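Local coordinates for guanine deaminase (Escherichia coli, PDB 6OHC), which catalyses the zinc-dependent hydrolytic deamination of guanine to xanthine and ammonia, a step of purine degradation, at the interface of chains A and B. Sequence-based numbering; all coordinates share one arbitrary frame. Chains: chain A/B, Guanine deaminase.

Contact 1: the interface of chains A and B. Residues chain A 303, 306, 309, 349; chain B 303, 308-309, 349.
A:Leu349 and B:Leu349 meet tip to tip where two copies of this amidohydrolase-family enzyme pack about a two-fold axis, and the CD1 methyls of the two leucines lie 3.8 Å apart. This is an apolar cluster of leucines at an interface of the deposited dimer, which may well be the biological one. A:Leu349 and B:Leu349 each follow directly on helix 336-348 and project from the turn there into the partner. In A:Leu349 the side chain is laid out so that CG is anti to the carbonyl carbon (chi1 -76°) and CD1 continues the zigzag of the chain (chi2 174°), which makes CD1 the leading methyl while CD2 branches off to the flank. B:Leu349 adopts the same rotamer.

The flanks are filled by A:Leu303 and B:Leu303, each from the short helix 299-304 of the opposite subunit. They touch not with the extended CD1 branch but with CD2, the methyl that turns back: A:Leu303 CD2 comes within 3.6 Å of B:Leu349 CD1, and the two side chains cross obliquely. The twin pair, A:Leu349 CD1 against B:Leu303 CD2, is slightly wider at 3.8 Å. The CD1 methyls of A:Leu349 and B:Leu349 are therefore each pressed at once by their own counterpart and by a methyl of B:Leu303 or A:Leu303, a close but unstrained fit.

The outer margin is made by the loop beyond that helix. A:Gly306 turns its CA toward B:Leu349 CD2 at 4.3 Å, and B:Gly308 does likewise for A:Leu349 CD2. A:Leu309 and B:Leu309 give looser support, their CD2 methyls 4.4 Å from the CD2 of B:Leu349 and A:Leu349 respectively.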
loop_
_atom_site.group_PDB
_atom_site.type_symbol
_atom_site.label_atom_id
_atom_site.label_comp_id
_atom_site.label_asym_id
_atom_site.label_seq_id
_atom_site.Cartn_x
_atom_site.Cartn_y
_atom_site.Cartn_z
ATOM N N LEU A 303 -6.734 -4.022 8.301
ATOM C CA LEU A 303 -5.679 -4.995 7.910
ATOM C C LEU A 303 -4.484 -4.834 8.848
ATOM O O LEU A 303 -3.855 -5.809 9.216
ATOM C CB LEU A 303 -5.228 -4.765 6.462
ATOM C CG LEU A 303 -6.178 -5.197 5.367
ATOM C CD1 LEU A 303 -5.590 -4.842 4.021
ATOM C CD2 LEU A 303 -6.463 -6.676 5.453
ATOM N N GLY A 306 -5.248 -6.355 12.009
ATOM C CA GLY A 306 -5.806 -7.706 11.806
ATOM C C GLY A 306 -7.209 -7.818 12.394
ATOM O O GLY A 306 -7.544 -8.904 12.910
ATOM N N LEU A 309 -12.408 -8.255 7.946
ATOM C CA LEU A 309 -12.760 -7.869 6.563
ATOM C C LEU A 309 -14.181 -7.317 6.562
ATOM O O LEU A 309 -15.096 -8.097 6.810
ATOM C CB LEU A 309 -12.625 -9.117 5.670
ATOM C CG LEU A 309 -11.247 -9.771 5.707
ATOM C CD1 LEU A 309 -11.232 -11.004 4.844
ATOM C CD2 LEU A 309 -10.139 -8.814 5.247
ATOM N N LEU A 349 -10.327 -10.800 -0.752
ATOM C CA LEU A 349 -10.169 -11.918 0.202
ATOM C C LEU A 349 -11.561 -12.467 0.526
ATOM O O LEU A 349 -11.636 -13.551 1.115
ATOM C CB LEU A 349 -9.478 -11.435 1.484
ATOM C CG LEU A 349 -7.970 -11.192 1.424
ATOM C CD1 LEU A 349 -7.505 -10.575 2.725
ATOM C CD2 LEU A 349 -7.209 -12.472 1.143
ATOM N N LEU B 303 -2.785 -10.709 -2.307
ATOM C CA LEU B 303 -3.959 -9.935 -1.847
ATOM C C LEU B 303 -4.758 -9.476 -3.070
ATOM O O LEU B 303 -6.002 -9.491 -3.029
ATOM C CB LEU B 303 -3.532 -8.738 -0.997
ATOM C CG LEU B 303 -3.050 -9.007 0.420
ATOM C CD1 LEU B 303 -2.668 -7.720 1.103
ATOM C CD2 LEU B 303 -4.102 -9.740 1.237
ATOM N N GLY B 308 -4.824 -15.652 -0.966
ATOM C CA GLY B 308 -4.789 -15.999 0.467
ATOM C C GLY B 308 -3.547 -15.488 1.173
ATOM O O GLY B 308 -2.912 -14.548 0.655
ATOM N N LEU B 309 -3.200 -16.131 2.277
ATOM C CA LEU B 309 -2.268 -15.609 3.294
ATOM C C LEU B 309 -1.117 -16.589 3.467
ATOM O O LEU B 309 -1.368 -17.671 4.008
ATOM C CB LEU B 309 -3.036 -15.419 4.608
ATOM C CG LEU B 309 -4.281 -14.531 4.497
ATOM C CD1 LEU B 309 -5.025 -14.485 5.819
ATOM C CD2 LEU B 309 -3.902 -13.124 4.037
ATOM N N LEU B 349 -3.333 -10.625 9.740
ATOM C CA LEU B 349 -4.611 -11.369 9.533
ATOM C C LEU B 349 -4.437 -12.793 10.058
ATOM O O LEU B 349 -5.404 -13.494 10.135
ATOM C CB LEU B 349 -4.990 -11.367 8.044
ATOM C CG LEU B 349 -5.560 -10.064 7.502
ATOM C CD1 LEU B 349 -5.718 -10.151 6.006
ATOM C CD2 LEU B 349 -6.880 -9.684 8.147
#

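Contact 2: the interface of chains A and B. Residues chain A 398, 402, 419; chain B 88, 328, 331-334.
A:Leu398, on helix 397-404, pushes its forked end among loops of chain B that belong to the catalytic face of the amidohydrolase barrel, making a helix-into-loop patch of the dimer interface. With CG anti to the backbone N (chi1 -172°), the side chain reaches outward and its two methyls divide the work. A:Leu398 CD2 meets B:Ile328 CD1 end to end at 3.8 Å, while A:Leu398 CD1 comes to the rim of B:Phe334, in the plane of the ring and 4.0 Å from its CE1. The ring is in turn backed on one face by B:Ile328 CG1, which sits over its centre, a second-shell contact within chain B that should fix the tilt of the aromatic edge offered to the leucine. B:Ile328 directly follows B:Asp327, a predicted zinc ligand, and B:Ser88 follows a predicted substrate-binding segment, so the partner helix probably buttresses the active-site loops.

Further out, A:Leu419, at the end of helix 409-419, lies aslant against B:Thr332, with CD1 4.0 Å from CB. The main-chain O of B:Thr332 borders both leucines, 3.7 Å from A:Leu419 CG and 3.3 Å from A:Leu398 CD2.

At the polar rim A:Arg402 runs extended from CG to NE, with one guanidinium face toward A:Leu398 CD2. A:Arg402 NE donates to the carbonyl oxygen O of B:Ser88 at 3.0 Å, nearly straight at the hydrogen (166°). The acceptor lies in the guanidinium plane, whereas the donor stands 20° off the carbonyl plane. A:Arg402 NH2 adds a weak, more bent bond to B:Ser88 O at 3.3 Å. The arginine passes B:Thr332 at about a right angle, with NH1 near the CG2 methyl.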
loop_
_atom_site.group_PDB
_atom_site.type_symbol
_atom_site.label_atom_id
_atom_site.label_comp_id
_atom_site.label_asym_id
_atom_site.label_seq_id
_atom_site.Cartn_x
_atom_site.Cartn_y
_atom_site.Cartn_z
ATOM N N LEU A 398 5.867 3.591 -13.197
ATOM C CA LEU A 398 4.964 2.444 -13.408
ATOM C C LEU A 398 3.539 2.938 -13.572
ATOM O O LEU A 398 2.836 2.391 -14.411
ATOM C CB LEU A 398 5.066 1.456 -12.254
ATOM C CG LEU A 398 4.299 0.160 -12.503
ATOM C CD1 LEU A 398 4.882 -0.559 -13.722
ATOM C CD2 LEU A 398 4.360 -0.751 -11.275
ATOM N N ARG A 402 1.294 2.408 -16.905
ATOM C CA ARG A 402 0.024 1.651 -16.916
ATOM C C ARG A 402 -1.078 2.560 -17.460
ATOM O O ARG A 402 -2.012 2.059 -18.110
ATOM C CB ARG A 402 -0.303 1.076 -15.541
ATOM C CG ARG A 402 0.641 -0.043 -15.122
ATOM C CD ARG A 402 0.162 -0.813 -13.894
ATOM N NE ARG A 402 1.002 -1.984 -13.803
ATOM C CZ ARG A 402 0.833 -3.009 -12.992
ATOM N NH1 ARG A 402 -0.185 -3.060 -12.161
ATOM N NH2 ARG A 402 1.669 -4.038 -13.055
ATOM N N LEU A 419 -2.081 2.334 -8.180
ATOM C CA LEU A 419 -0.703 2.877 -8.139
ATOM C C LEU A 419 -0.679 4.359 -7.753
ATOM O O LEU A 419 0.359 4.968 -7.844
ATOM C CB LEU A 419 -0.067 2.703 -9.510
ATOM C CG LEU A 419 0.425 1.294 -9.843
ATOM C CD1 LEU A 419 -0.708 0.439 -10.384
ATOM C CD2 LEU A 419 1.548 1.411 -10.858
ATOM N N SER B 88 5.396 -5.135 -16.697
ATOM C CA SER B 88 5.344 -3.816 -16.046
ATOM C C SER B 88 4.035 -3.077 -16.386
ATOM O O SER B 88 3.426 -2.545 -15.436
ATOM C CB SER B 88 6.599 -3.032 -16.356
ATOM O OG SER B 88 7.760 -3.719 -15.858
ATOM N N ILE B 328 5.779 -8.344 -9.690
ATOM C CA ILE B 328 5.391 -7.334 -10.699
ATOM C C ILE B 328 4.853 -8.118 -11.895
ATOM O O ILE B 328 5.434 -9.176 -12.259
ATOM C CB ILE B 328 6.510 -6.370 -11.129
ATOM C CG1 ILE B 328 6.703 -5.236 -10.114
ATOM C CG2 ILE B 328 6.271 -5.822 -12.572
ATOM C CD1 ILE B 328 5.650 -4.201 -10.162
ATOM N N GLY B 331 1.540 -7.823 -8.901
ATOM C CA GLY B 331 1.860 -6.799 -7.910
ATOM C C GLY B 331 1.971 -5.439 -8.582
ATOM O O GLY B 331 2.281 -5.402 -9.774
ATOM N N THR B 332 1.778 -4.380 -7.810
ATOM C CA THR B 332 1.668 -3.013 -8.316
ATOM C C THR B 332 2.892 -2.158 -7.969
ATOM O O THR B 332 2.865 -0.940 -8.292
ATOM C CB THR B 332 0.395 -2.397 -7.728
ATOM O OG1 THR B 332 0.549 -2.588 -6.322
ATOM C CG2 THR B 332 -0.814 -3.070 -8.320
ATOM N N THR B 333 3.912 -2.727 -7.329
ATOM C CA THR B 333 5.095 -1.939 -6.895
ATOM C C THR B 333 6.359 -2.783 -7.035
ATOM O O THR B 333 6.337 -3.990 -6.663
ATOM C CB THR B 333 4.923 -1.355 -5.468
ATOM O OG1 THR B 333 6.091 -0.565 -5.231
ATOM C CG2 THR B 333 4.807 -2.423 -4.397
ATOM N N PHE B 334 7.420 -2.106 -7.453
ATOM C CA PHE B 334 8.832 -2.597 -7.438
ATOM C C PHE B 334 9.456 -2.459 -6.041
ATOM O O PHE B 334 10.535 -3.037 -5.769
ATOM C CB PHE B 334 9.656 -1.795 -8.456
ATOM C CG PHE B 334 9.397 -2.187 -9.888
ATOM C CD1 PHE B 334 8.268 -1.740 -10.559
ATOM C CD2 PHE B 334 10.301 -2.974 -10.576
ATOM C CE1 PHE B 334 8.063 -2.084 -11.884
ATOM C CE2 PHE B 334 10.077 -3.326 -11.909
ATOM C CZ PHE B 334 8.961 -2.890 -12.563
#

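The centres of contact 1 and contact 2 lie about 20 Å apart, and they share no residue. One element nevertheless joins them: in chain B the loop that supplies contact 2 leads into helix 336-348, and the leucine central to contact 1 directly follows that helix, so the two patches are connected along the chain. Contact 1 straddles the two-fold axis, where a residue can face its own copy. Contact 2 lies off the axis and recurs with the chains exchanged. Together they would restrain rocking of the subunits and place each beside its partner's predicted active-site loops.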